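PDB 4BLP: packaging enzyme P4 from Pseudomonas phage phi13, which probably hydrolyses nucleoside triphosphates as a hexameric RecA-like helicase motor that packages RNA into the phage procapsid. Local coordinates for residues T97-N102 and L197-L202; A88-D93 and A204-R209; N272-A275 and G279-V282; A234-L239 and S267-N272; K52-G57 and P63-F68. All coordinates share one frame; numbering follows the deposited sequence.

Contact 1. Residues T97-N102 and L197-L202; sequences TWFVAN and LAVALL
Two helices run roughly antiparallel but strongly inclined (141°) where Trp98 and Phe99 of helix 95-101 meet Val199 and Leu202 of helix 193-205. The axes of the short segments approach no closer than 12.5 Å, so large aromatic side chains must span the space between them. Phe99 does most of this. Its CE1 reaches 3.7 Å from Val199 CG1, while Phe99 CD1 and CE1 both also touch the CG2 branch, so the ring corner fits against the fork of the valine. Trp98 has CG anti to its backbone N (chi1 -171°), which swings the indole over its neighbour: Trp98 CE3 stands 3.8 Å above the centre of the Phe99 ring. The far corner of the indole, CH2, comes edge-on to Leu202 CD1 at 4.1 Å. Over one indole face, near its rim, Asn102 ND2 donates to Trp98 O at 2.9 Å. That carbonyl also accepts from Asn102 N, and two bonds thus hold it where the helix stops. Ile106 and helix 79-91 pack on Trp98, Phe99 and Leu202. With no hydrogen bond between the segments, buried carbon surfaces hold the helices, indole edge and phenyl corner set against valine and leucine methyls.

Contact 2. Residues A88-D93 and A204-R209; sequences ALVASD and ATADYR
The direct contact is apolar and converges on one methyl group. Ala206 CB lies 3.6 Å from Val90 CG2 and 3.7 Å from Leu89 CD2, so neighbouring residues of helix 79-91 grip it together. Val90 CG2 presses equally closely on Ala206 CA, reaching it because this branch is anti to the valine's carbonyl carbon. Leu89 is buried and points toward segment 204-209, also touching Phe99 of the next helix, whereas Val90 forms the exposed border of the patch. Backbone approach is correspondingly tight: the CA atoms of Val90 and Ala206 are 5.4 Å apart.

The backbone bonds are those of a helix end. Helix 193-205 finishes here in a Schellman motif, with Asp207 as the C-prime residue at positive phi. Asp207 N bonds to Ala204 O at 3.0 Å, and Tyr208 N reaches back to Leu203 O. The turn redirects the chain toward strand 210-213 of the central sheet and brings the Tyr208 side chain back toward helix 79-91, with Ala206 CB at the edge of its ring and in its plane.

The polar link runs through water. One molecule donates to Leu89 O at 2.8 Å and lies 2.6 Å from Tyr208 OH, also in the plane of the ring. It thereby ties a carbonyl near the end of helix 79-91 to the phenol, whose side chain also packs on Pro95.

Contact 3. Residues N272-A275 and G279-V282; sequences NIAA and GMTV
With chi1 at 179°, Met280 throws CG to the far side from its own amide nitrogen and stays extended through chi2, so the side chain reaches straight from strand 279-284 to helix 266-274 before a bend at chi3 (88°) turns the methyl. The sulfur meets both Ile273 and Ala274, and the methyl meets Ala274. Met280 SD lies 3.7 Å from Ile273 CG2, the two side chains crossing at about a right angle. Met280 CE comes 3.8 Å from Ala274 CB. The sulfur also rests against the helix backbone, 3.7 Å from Ala274 N, a van der Waals contact. Strand 279-284 runs between strands 147-152 and 287-295 of the central sheet. Met280 packs the end of helix 266-274 on that sheet, within the beta-alpha-beta crossover from strand 252-257 to the parallel strand 279-284 of the RecA-like core. Val150 receives both Ile273 and Met280, and Val152 also lies against the methionine; Thr292 touches Ala274 from the next strand over. No hydrogen bond joins the two segments. A polarisable thioether set against methyl groups and backbone gives the contact its strength through dispersion, and its direction comes from the shape of the bent methionine.

Contact 4. Residues A234-L239 and S267-N272; sequences ALYAAL and SLVYNN
Helices 233-248 and 266-274 come nearest in these segments at Tyr236 and Asn272, whose CA atoms are 6.9 Å apart. Both helices belong to the RecA-like P-loop core, where strand 252-257 of the central sheet lies between them in the chain, and a single tyrosine carries nearly the whole contact. The bond from CA to CB in Tyr236 points toward segment 267-272. Its first torsion puts CG anti to the carbonyl carbon, and the ring then slides beneath Asn272. The asparagine CB sits over one face, 3.6 Å from the ring centroid and 20° off the normal, a CH-pi contact. It is displaced toward the phenol end, so that its nearest ring atom is Tyr236 CZ at 3.4 Å. The amide plane beyond stands at 69° to the ring, well away from a parallel stack.

The far end of the tyrosine is embraced by one turn of helix. Val269, three residues before Asn272, sets CG1 3.7 Å from Tyr236 OH, with CG2 equally near, so the hydroxyl is wedged against both branches of the valine. Ser276 and Val231 pack on the Tyr236 side chain, and so does Arg216 of a neighbouring subunit. Asn271, one residue before Asn272, touches Thr155 of that subunit, which lies in its probable Walker A loop; the pair of helices therefore stands at a subunit interface of the hexamer. The phenol oxygen does receive one polar partner: Asn272 ND2 donates to Tyr236 OH in a nearly straight but long and weak hydrogen bond, 3.4 Å with an angle of 163°.

Contact 5. Residues K52-G57 and P63-F68; sequences KSLRDG and PSEILF
Glu65 drives its carboxylate into the turn at Leu54 and Arg55, and this is the tight side of the contact. Glu65 OE2 accepts from Arg55 N at 2.9 Å, while OE1 accepts from Leu54 N at 3.2 Å. Each oxygen is met on its syn side, about 20° out of the carboxylate plane, so the two consecutive amides clasp the group and fix its rotation. Leu62 N adds a further bond to OE1. The side chain is extended beyond CG, which lets a residue of strand 65-70 reach this far. Buried and gripped by three N-H groups, the carboxylate is probably kept ionised. Leu54 CB crowds Glu65 OE1 at 3.4 Å, and Arg55 CB closes on OE2. The turn itself is braced by an ST motif, Ser53 OG accepting from Asp56 N at 3.2 Å.

The packing slackens beside this clasp, where Leu54 CD1 meets Leu67 CB at 4.1 Å, the two side chains crossing at about a right angle. On the solvent side, exposed Asp56 pairs through OD1 with NH1 of the partly exposed Arg55 in a salt bridge of 2.8 Å. The guanidinium turns off toward Asp56, its NE 5.7 Å from Glu65 OE2.

Strand 65-70 is an edge strand, within this chain, of a small antiparallel sheet. Leu54 and Glu65 both lie on Val76 of the adjoining strand 73-78, and Phe111 of strand 110-111 receives Arg55 and Glu65. Ile66 and Phe68 pack against helix 233-248.

Overall arrangement
Contact 5 comes first along the chain, at the small antiparallel sheet. Contacts 1 and 2 follow, both using helix 193-205, with contact 1 falling within the span that contact 2 closes. Their centres are about 10 Å apart and Leu89 CD2 touches Phe99 CZ at 3.7 Å. They pack the N-terminal helices 79-91 and 95-101 on a helix of the RecA-like core. Contact 5, its centre about 20 Å from that of contact 1, lies within the N-terminal elements and touches the same core helix through Phe68 on Leu197. Contacts 3 and 4 share helix 266-274 and Asn272, centres about 8 Å apart, across the chain's centre from contact 1 and beside a neighbouring subunit.

Contact 1. Residues T97-N102 and L197-L202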
# COMPACT_ATOMS: atom_id res chain seq x y z
N THR D 97 40.43 -1.14 -20.12
CA THR D 97 39.88 -1.29 -21.48
C THR D 97 39.09 -2.59 -21.50
O THR D 97 38.04 -2.64 -22.13
CB THR D 97 40.99 -1.27 -22.54
OG1 THR D 97 41.66 0.00 -22.48
CG2 THR D 97 40.47 -1.50 -23.98
N TRP D 98 39.58 -3.62 -20.75
CA TRP D 98 38.86 -4.91 -20.72
C TRP D 98 37.39 -4.72 -20.31
O TRP D 98 36.49 -5.25 -20.97
CB TRP D 98 39.57 -5.97 -19.83
CG TRP D 98 38.97 -7.33 -19.98
CD1 TRP D 98 39.32 -8.30 -20.88
CD2 TRP D 98 37.83 -7.84 -19.26
NE1 TRP D 98 38.51 -9.41 -20.72
CE2 TRP D 98 37.58 -9.15 -19.73
CE3 TRP D 98 37.06 -7.35 -18.20
CZ2 TRP D 98 36.54 -9.94 -19.23
CZ3 TRP D 98 36.04 -8.14 -17.67
CH2 TRP D 98 35.78 -9.42 -18.21
N PHE D 99 37.14 -3.98 -19.21
CA PHE D 99 35.77 -3.80 -18.77
C PHE D 99 34.91 -3.04 -19.80
O PHE D 99 33.78 -3.43 -20.05
CB PHE D 99 35.75 -3.06 -17.42
CG PHE D 99 36.02 -4.05 -16.31
CD1 PHE D 99 35.02 -4.91 -15.87
CD2 PHE D 99 37.30 -4.19 -15.78
CE1 PHE D 99 35.27 -5.87 -14.89
CE2 PHE D 99 37.56 -5.15 -14.79
CZ PHE D 99 36.54 -6.00 -14.38
N VAL D 100 35.45 -1.99 -20.39
CA VAL D 100 34.66 -1.22 -21.38
C VAL D 100 34.39 -2.09 -22.64
O VAL D 100 33.25 -2.24 -23.07
CB VAL D 100 35.42 0.08 -21.74
CG1 VAL D 100 34.68 0.84 -22.84
CG2 VAL D 100 35.63 0.97 -20.52
N ALA D 101 35.44 -2.74 -23.16
CA ALA D 101 35.34 -3.56 -24.39
C ALA D 101 34.38 -4.76 -24.26
O ALA D 101 33.75 -5.15 -25.26
CB ALA D 101 36.72 -4.07 -24.80
N ASN D 102 34.31 -5.36 -23.06
CA ASN D 102 33.50 -6.57 -22.85
C ASN D 102 32.18 -6.25 -22.15
O ASN D 102 31.54 -7.17 -21.67
CB ASN D 102 34.32 -7.61 -22.03
CG ASN D 102 35.47 -8.16 -22.82
OD1 ASN D 102 35.28 -8.96 -23.74
ND2 ASN D 102 36.67 -7.59 -22.64
N LEU D 197 27.57 -6.00 -9.30
CA LEU D 197 27.89 -7.34 -8.82
C LEU D 197 28.77 -8.12 -9.80
O LEU D 197 29.69 -8.79 -9.36
CB LEU D 197 26.63 -8.14 -8.51
CG LEU D 197 26.86 -9.44 -7.71
CD1 LEU D 197 27.66 -9.23 -6.38
CD2 LEU D 197 25.54 -10.09 -7.39
N ALA D 198 28.47 -8.06 -11.09
CA ALA D 198 29.25 -8.80 -12.08
C ALA D 198 30.70 -8.30 -12.07
O ALA D 198 31.64 -9.11 -12.04
CB ALA D 198 28.62 -8.63 -13.48
N VAL D 199 30.89 -6.96 -12.09
CA VAL D 199 32.24 -6.37 -12.11
C VAL D 199 32.99 -6.78 -10.83
O VAL D 199 34.16 -7.16 -10.89
CB VAL D 199 32.17 -4.83 -12.31
CG1 VAL D 199 33.52 -4.16 -12.06
CG2 VAL D 199 31.70 -4.52 -13.73
N ALA D 200 32.31 -6.69 -9.68
CA ALA D 200 32.91 -7.10 -8.39
C ALA D 200 33.34 -8.56 -8.41
O ALA D 200 34.47 -8.88 -8.00
CB ALA D 200 31.92 -6.85 -7.24
N LEU D 201 32.43 -9.46 -8.83
CA LEU D 201 32.75 -10.90 -8.86
C LEU D 201 33.88 -11.19 -9.85
O LEU D 201 34.73 -12.04 -9.56
CB LEU D 201 31.50 -11.72 -9.23
CG LEU D 201 30.39 -11.65 -8.15
CD1 LEU D 201 29.14 -12.42 -8.62
CD2 LEU D 201 30.94 -12.26 -6.80
N LEU D 202 33.89 -10.51 -11.01
CA LEU D 202 34.97 -10.73 -11.99
C LEU D 202 36.33 -10.31 -11.42
O LEU D 202 37.31 -11.08 -11.50
CB LEU D 202 34.67 -9.97 -13.29
CG LEU D 202 33.62 -10.65 -14.18
CD1 LEU D 202 33.01 -9.60 -15.19
CD2 LEU D 202 34.25 -11.80 -14.94

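Contact 2. Residues A88-D93 and A204-R209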
# COMPACT_ATOMS: atom_id res chain seq x y z
N ALA D 88 39.75 -14.45 -18.84
CA ALA D 88 40.08 -13.46 -19.87
C ALA D 88 40.60 -12.16 -19.19
O ALA D 88 41.59 -11.61 -19.64
CB ALA D 88 38.85 -13.17 -20.73
N LEU D 89 40.00 -11.74 -18.06
CA LEU D 89 40.45 -10.54 -17.35
C LEU D 89 41.86 -10.74 -16.77
O LEU D 89 42.71 -9.84 -16.89
CB LEU D 89 39.45 -10.21 -16.24
CG LEU D 89 39.82 -9.10 -15.25
CD1 LEU D 89 40.07 -7.74 -16.00
CD2 LEU D 89 38.70 -8.95 -14.19
N VAL D 90 42.13 -11.94 -16.18
CA VAL D 90 43.47 -12.27 -15.65
C VAL D 90 44.51 -12.17 -16.80
O VAL D 90 45.63 -11.67 -16.61
CB VAL D 90 43.48 -13.71 -15.02
CG1 VAL D 90 44.90 -14.21 -14.75
CG2 VAL D 90 42.66 -13.74 -13.74
N ALA D 91 44.16 -12.67 -17.97
CA ALA D 91 45.08 -12.68 -19.11
C ALA D 91 45.24 -11.30 -19.76
O ALA D 91 46.19 -11.10 -20.52
CB ALA D 91 44.60 -13.68 -20.16
N SER D 92 44.34 -10.37 -19.47
CA SER D 92 44.30 -9.05 -20.12
C SER D 92 45.49 -8.19 -19.80
O SER D 92 45.85 -8.04 -18.64
CB SER D 92 43.02 -8.28 -19.74
OG SER D 92 43.02 -7.09 -20.54
N ASP D 93 46.07 -7.59 -20.83
CA ASP D 93 47.18 -6.66 -20.67
C ASP D 93 46.66 -5.27 -20.34
O ASP D 93 47.45 -4.40 -19.99
CB ASP D 93 48.07 -6.66 -21.90
CG ASP D 93 48.96 -7.89 -21.92
OD1 ASP D 93 49.33 -8.37 -20.82
OD2 ASP D 93 49.22 -8.41 -23.01
N ALA D 204 37.20 -9.91 -8.18
CA ALA D 204 37.59 -10.76 -7.04
C ALA D 204 38.05 -12.14 -7.53
O ALA D 204 39.05 -12.69 -7.02
CB ALA D 204 36.41 -10.88 -6.07
N THR D 205 37.37 -12.70 -8.54
CA THR D 205 37.74 -14.01 -9.10
C THR D 205 39.14 -13.91 -9.74
O THR D 205 39.92 -14.89 -9.69
CB THR D 205 36.66 -14.50 -10.09
OG1 THR D 205 35.43 -14.66 -9.35
CG2 THR D 205 37.00 -15.85 -10.76
N ALA D 206 39.44 -12.71 -10.33
CA ALA D 206 40.75 -12.40 -10.96
C ALA D 206 41.81 -11.99 -9.93
O ALA D 206 42.87 -11.48 -10.31
CB ALA D 206 40.58 -11.31 -12.00
N ASP D 207 41.52 -12.23 -8.64
CA ASP D 207 42.42 -12.04 -7.49
C ASP D 207 42.74 -10.57 -7.17
O ASP D 207 43.81 -10.29 -6.61
CB ASP D 207 43.75 -12.84 -7.67
CG ASP D 207 44.45 -13.16 -6.36
OD1 ASP D 207 43.75 -13.25 -5.31
OD2 ASP D 207 45.70 -13.28 -6.36
N TYR D 208 41.82 -9.65 -7.49
CA TYR D 208 41.94 -8.26 -7.07
C TYR D 208 41.32 -8.10 -5.69
O TYR D 208 40.26 -8.67 -5.42
CB TYR D 208 41.18 -7.32 -8.03
CG TYR D 208 41.84 -7.11 -9.36
CD1 TYR D 208 41.71 -8.05 -10.38
CD2 TYR D 208 42.56 -5.96 -9.62
CE1 TYR D 208 42.34 -7.87 -11.61
CE2 TYR D 208 43.17 -5.75 -10.86
CZ TYR D 208 43.09 -6.73 -11.84
OH TYR D 208 43.67 -6.52 -13.07
N ARG D 209 41.93 -7.26 -4.85
CA ARG D 209 41.27 -6.83 -3.62
C ARG D 209 40.36 -5.72 -4.07
O ARG D 209 40.85 -4.64 -4.41
CB ARG D 209 42.27 -6.34 -2.53
CG ARG D 209 41.55 -5.70 -1.32
CD ARG D 209 40.58 -6.66 -0.57
NE ARG D 209 41.31 -7.83 -0.06
CZ ARG D 209 41.03 -9.09 -0.37
NH1 ARG D 209 39.96 -9.38 -1.10
NH2 ARG D 209 41.80 -10.07 0.07
O HOH W 1 43.90 -8.63 -14.63

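Contact 3. Residues N272-A275 and G279-V282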
# COMPACT_ATOMS: atom_id res chain seq x y z
N ASN D 272 22.66 -6.50 13.75
CA ASN D 272 21.93 -7.25 12.72
C ASN D 272 22.75 -7.36 11.45
O ASN D 272 22.72 -8.40 10.79
CB ASN D 272 20.57 -6.59 12.44
CG ASN D 272 19.59 -6.71 13.61
OD1 ASN D 272 19.69 -7.60 14.43
ND2 ASN D 272 18.64 -5.81 13.72
N ILE D 273 23.50 -6.30 11.10
CA ILE D 273 24.37 -6.35 9.92
C ILE D 273 25.49 -7.38 10.14
O ILE D 273 25.74 -8.23 9.28
CB ILE D 273 24.94 -4.94 9.58
CG1 ILE D 273 23.82 -4.03 9.09
CG2 ILE D 273 26.03 -5.04 8.50
CD1 ILE D 273 24.25 -2.57 8.86
N ALA D 274 26.15 -7.34 11.32
CA ALA D 274 27.23 -8.30 11.64
C ALA D 274 26.72 -9.75 11.57
O ALA D 274 27.44 -10.62 11.13
CB ALA D 274 27.78 -8.02 13.03
N ALA D 275 25.45 -9.98 11.97
CA ALA D 275 24.84 -11.30 11.98
C ALA D 275 24.49 -11.77 10.58
O ALA D 275 24.16 -12.94 10.41
CB ALA D 275 23.57 -11.28 12.84
N GLY D 279 32.00 -10.50 7.53
CA GLY D 279 32.77 -9.56 8.34
C GLY D 279 32.21 -8.17 8.33
O GLY D 279 31.54 -7.77 7.39
N MET D 280 32.49 -7.41 9.40
CA MET D 280 32.00 -6.05 9.48
C MET D 280 33.03 -5.21 10.22
O MET D 280 33.52 -5.62 11.26
CB MET D 280 30.65 -6.01 10.26
CG MET D 280 30.11 -4.60 10.40
SD MET D 280 28.51 -4.54 11.24
CE MET D 280 29.09 -4.44 12.96
N THR D 281 33.30 -4.02 9.71
CA THR D 281 34.17 -3.01 10.35
C THR D 281 33.35 -1.75 10.54
O THR D 281 32.74 -1.28 9.58
CB THR D 281 35.44 -2.71 9.49
OG1 THR D 281 36.18 -3.91 9.30
CG2 THR D 281 36.36 -1.66 10.15
N VAL D 282 33.31 -1.24 11.77
CA VAL D 282 32.64 0.04 12.07
C VAL D 282 33.74 1.10 12.06
O VAL D 282 34.77 0.95 12.75
CB VAL D 282 31.87 0.03 13.43
CG1 VAL D 282 31.28 1.42 13.72
CG2 VAL D 282 30.79 -1.04 13.43

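Contact 4. Residues A234-L239 and S267-N272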
# COMPACT_ATOMS: atom_id res chain seq x y z
N ALA D 234 14.53 -6.65 5.01
CA ALA D 234 14.93 -7.19 3.71
C ALA D 234 16.38 -6.81 3.37
O ALA D 234 17.02 -7.52 2.59
CB ALA D 234 13.99 -6.68 2.61
N LEU D 235 16.92 -5.74 3.98
CA LEU D 235 18.31 -5.35 3.73
C LEU D 235 19.22 -6.43 4.32
O LEU D 235 20.21 -6.78 3.72
CB LEU D 235 18.64 -4.00 4.37
CG LEU D 235 20.07 -3.50 4.17
CD1 LEU D 235 20.47 -3.34 2.67
CD2 LEU D 235 20.31 -2.19 4.97
N TYR D 236 18.89 -6.92 5.53
CA TYR D 236 19.72 -7.96 6.17
C TYR D 236 19.68 -9.23 5.37
O TYR D 236 20.72 -9.85 5.18
CB TYR D 236 19.26 -8.24 7.59
CG TYR D 236 19.13 -7.00 8.45
CD1 TYR D 236 20.17 -6.08 8.54
CD2 TYR D 236 17.99 -6.79 9.23
CE1 TYR D 236 20.07 -4.97 9.38
CE2 TYR D 236 17.89 -5.69 10.06
CZ TYR D 236 18.92 -4.77 10.13
OH TYR D 236 18.80 -3.71 11.00
N ALA D 237 18.47 -9.63 4.89
CA ALA D 237 18.36 -10.85 4.07
C ALA D 237 19.18 -10.66 2.78
O ALA D 237 19.83 -11.60 2.30
CB ALA D 237 16.89 -11.12 3.73
N ALA D 238 19.14 -9.44 2.20
CA ALA D 238 19.89 -9.16 0.94
C ALA D 238 21.38 -9.28 1.20
O ALA D 238 22.11 -9.82 0.38
CB ALA D 238 19.58 -7.75 0.40
N LEU D 239 21.84 -8.74 2.33
CA LEU D 239 23.29 -8.84 2.64
C LEU D 239 23.70 -10.31 2.83
O LEU D 239 24.76 -10.71 2.37
CB LEU D 239 23.59 -8.05 3.91
CG LEU D 239 23.52 -6.51 3.74
CD1 LEU D 239 23.70 -5.82 5.10
CD2 LEU D 239 24.61 -5.98 2.73
N SER D 267 23.24 0.53 17.55
CA SER D 267 23.86 -0.70 18.06
C SER D 267 23.10 -1.94 17.59
O SER D 267 23.75 -2.91 17.18
CB SER D 267 23.93 -0.68 19.59
OG SER D 267 24.77 0.38 20.02
N LEU D 268 21.76 -1.90 17.64
CA LEU D 268 20.93 -3.01 17.19
C LEU D 268 21.11 -3.24 15.69
O LEU D 268 21.28 -4.38 15.25
CB LEU D 268 19.43 -2.71 17.48
CG LEU D 268 18.89 -2.73 18.89
CD1 LEU D 268 17.37 -2.64 18.84
CD2 LEU D 268 19.28 -3.99 19.65
N VAL D 269 21.06 -2.16 14.89
CA VAL D 269 21.22 -2.29 13.44
C VAL D 269 22.60 -2.86 13.10
O VAL D 269 22.71 -3.76 12.27
CB VAL D 269 20.94 -0.93 12.73
CG1 VAL D 269 21.28 -0.98 11.23
CG2 VAL D 269 19.46 -0.56 12.92
N TYR D 270 23.66 -2.35 13.75
CA TYR D 270 25.02 -2.84 13.47
C TYR D 270 25.13 -4.32 13.86
O TYR D 270 25.74 -5.09 13.12
CB TYR D 270 26.07 -1.97 14.18
CG TYR D 270 26.30 -0.59 13.55
CD1 TYR D 270 25.49 -0.13 12.52
CD2 TYR D 270 27.31 0.24 14.01
CE1 TYR D 270 25.68 1.15 11.97
CE2 TYR D 270 27.53 1.50 13.43
CZ TYR D 270 26.71 1.95 12.43
OH TYR D 270 26.90 3.21 11.88
N ASN D 271 24.50 -4.74 14.99
CA ASN D 271 24.49 -6.16 15.36
C ASN D 271 23.78 -7.00 14.29
O ASN D 271 24.25 -8.09 13.95
CB ASN D 271 23.79 -6.38 16.70
CG ASN D 271 24.58 -5.91 17.89
OD1 ASN D 271 25.79 -5.72 17.81
ND2 ASN D 271 23.89 -5.76 19.03
N ASN D 272 22.66 -6.50 13.75
CA ASN D 272 21.93 -7.25 12.72
C ASN D 272 22.75 -7.36 11.45
O ASN D 272 22.72 -8.40 10.79
CB ASN D 272 20.57 -6.59 12.44
CG ASN D 272 19.59 -6.71 13.61
OD1 ASN D 272 19.69 -7.60 14.43
ND2 ASN D 272 18.64 -5.81 13.72

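Contact 5. Residues K52-G57 and P63-F68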
# COMPACT_ATOMS: atom_id res chain seq x y z
N LYS D 52 12.69 -23.19 -20.83
CA LYS D 52 13.97 -22.57 -21.18
C LYS D 52 14.81 -22.22 -19.95
O LYS D 52 14.29 -22.21 -18.83
CB LYS D 52 13.74 -21.31 -22.05
CG LYS D 52 13.14 -21.68 -23.40
CD LYS D 52 13.05 -20.48 -24.32
CE LYS D 52 12.56 -20.86 -25.69
NZ LYS D 52 12.35 -19.66 -26.55
N SER D 53 16.11 -21.99 -20.15
CA SER D 53 17.02 -21.65 -19.07
C SER D 53 16.64 -20.29 -18.50
O SER D 53 15.92 -19.51 -19.17
CB SER D 53 18.45 -21.58 -19.58
OG SER D 53 18.60 -20.52 -20.51
N LEU D 54 17.19 -19.96 -17.34
CA LEU D 54 16.91 -18.63 -16.74
C LEU D 54 17.44 -17.51 -17.66
O LEU D 54 16.77 -16.49 -17.82
CB LEU D 54 17.54 -18.52 -15.36
CG LEU D 54 16.82 -19.39 -14.30
CD1 LEU D 54 17.71 -19.64 -13.09
CD2 LEU D 54 15.53 -18.69 -13.81
N ARG D 55 18.62 -17.71 -18.29
CA ARG D 55 19.13 -16.66 -19.19
C ARG D 55 18.26 -16.48 -20.42
O ARG D 55 18.26 -15.39 -21.03
CB ARG D 55 20.59 -16.94 -19.60
CG ARG D 55 20.81 -18.16 -20.46
CD ARG D 55 22.20 -18.10 -21.10
NE ARG D 55 22.47 -16.84 -21.80
CZ ARG D 55 22.22 -16.62 -23.09
NH1 ARG D 55 21.66 -17.56 -23.83
NH2 ARG D 55 22.52 -15.45 -23.64
N ASP D 56 17.53 -17.51 -20.80
CA ASP D 56 16.67 -17.45 -21.99
C ASP D 56 15.20 -17.16 -21.65
O ASP D 56 14.31 -17.38 -22.48
CB ASP D 56 16.78 -18.75 -22.79
CG ASP D 56 18.13 -19.00 -23.46
OD1 ASP D 56 18.92 -18.04 -23.59
OD2 ASP D 56 18.39 -20.14 -23.85
N GLY D 57 14.94 -16.63 -20.47
CA GLY D 57 13.58 -16.21 -20.12
C GLY D 57 12.67 -17.26 -19.51
O GLY D 57 11.49 -17.01 -19.32
N PRO D 63 22.96 -26.06 -14.93
CA PRO D 63 23.88 -26.37 -13.81
C PRO D 63 24.79 -25.18 -13.46
O PRO D 63 25.23 -25.07 -12.31
CB PRO D 63 24.71 -27.55 -14.34
CG PRO D 63 23.79 -28.19 -15.38
CD PRO D 63 23.11 -27.03 -16.04
N SER D 64 25.04 -24.27 -14.42
CA SER D 64 25.89 -23.09 -14.18
C SER D 64 25.14 -21.91 -13.51
O SER D 64 25.79 -20.96 -13.07
CB SER D 64 26.47 -22.59 -15.50
OG SER D 64 25.44 -22.31 -16.43
N GLU D 65 23.79 -21.95 -13.48
CA GLU D 65 23.02 -20.80 -12.97
C GLU D 65 22.62 -20.91 -11.51
O GLU D 65 22.15 -21.96 -11.08
CB GLU D 65 21.73 -20.62 -13.78
CG GLU D 65 21.97 -20.19 -15.22
CD GLU D 65 20.74 -20.14 -16.12
OE1 GLU D 65 19.84 -21.00 -15.97
OE2 GLU D 65 20.70 -19.26 -17.01
N ILE D 66 22.80 -19.83 -10.74
CA ILE D 66 22.33 -19.79 -9.35
C ILE D 66 21.30 -18.67 -9.28
O ILE D 66 21.65 -17.51 -9.47
CB ILE D 66 23.44 -19.58 -8.30
CG1 ILE D 66 24.54 -20.66 -8.40
CG2 ILE D 66 22.81 -19.56 -6.86
CD1 ILE D 66 25.83 -20.25 -7.63
N LEU D 67 20.06 -19.01 -8.95
CA LEU D 67 19.00 -18.02 -8.77
C LEU D 67 19.00 -17.56 -7.31
O LEU D 67 19.07 -18.38 -6.39
CB LEU D 67 17.64 -18.67 -9.09
CG LEU D 67 16.38 -17.80 -8.88
CD1 LEU D 67 16.33 -16.65 -9.95
CD2 LEU D 67 15.11 -18.68 -8.97
N PHE D 68 18.92 -16.24 -7.09
CA PHE D 68 18.82 -15.68 -5.74
C PHE D 68 18.02 -14.39 -5.84
O PHE D 68 17.49 -14.06 -6.91
CB PHE D 68 20.21 -15.47 -5.12
CG PHE D 68 21.14 -14.48 -5.81
CD1 PHE D 68 21.79 -14.82 -7.00
CD2 PHE D 68 21.42 -13.24 -5.23
CE1 PHE D 68 22.70 -13.92 -7.60
CE2 PHE D 68 22.34 -12.37 -5.82
CZ PHE D 68 22.94 -12.70 -7.02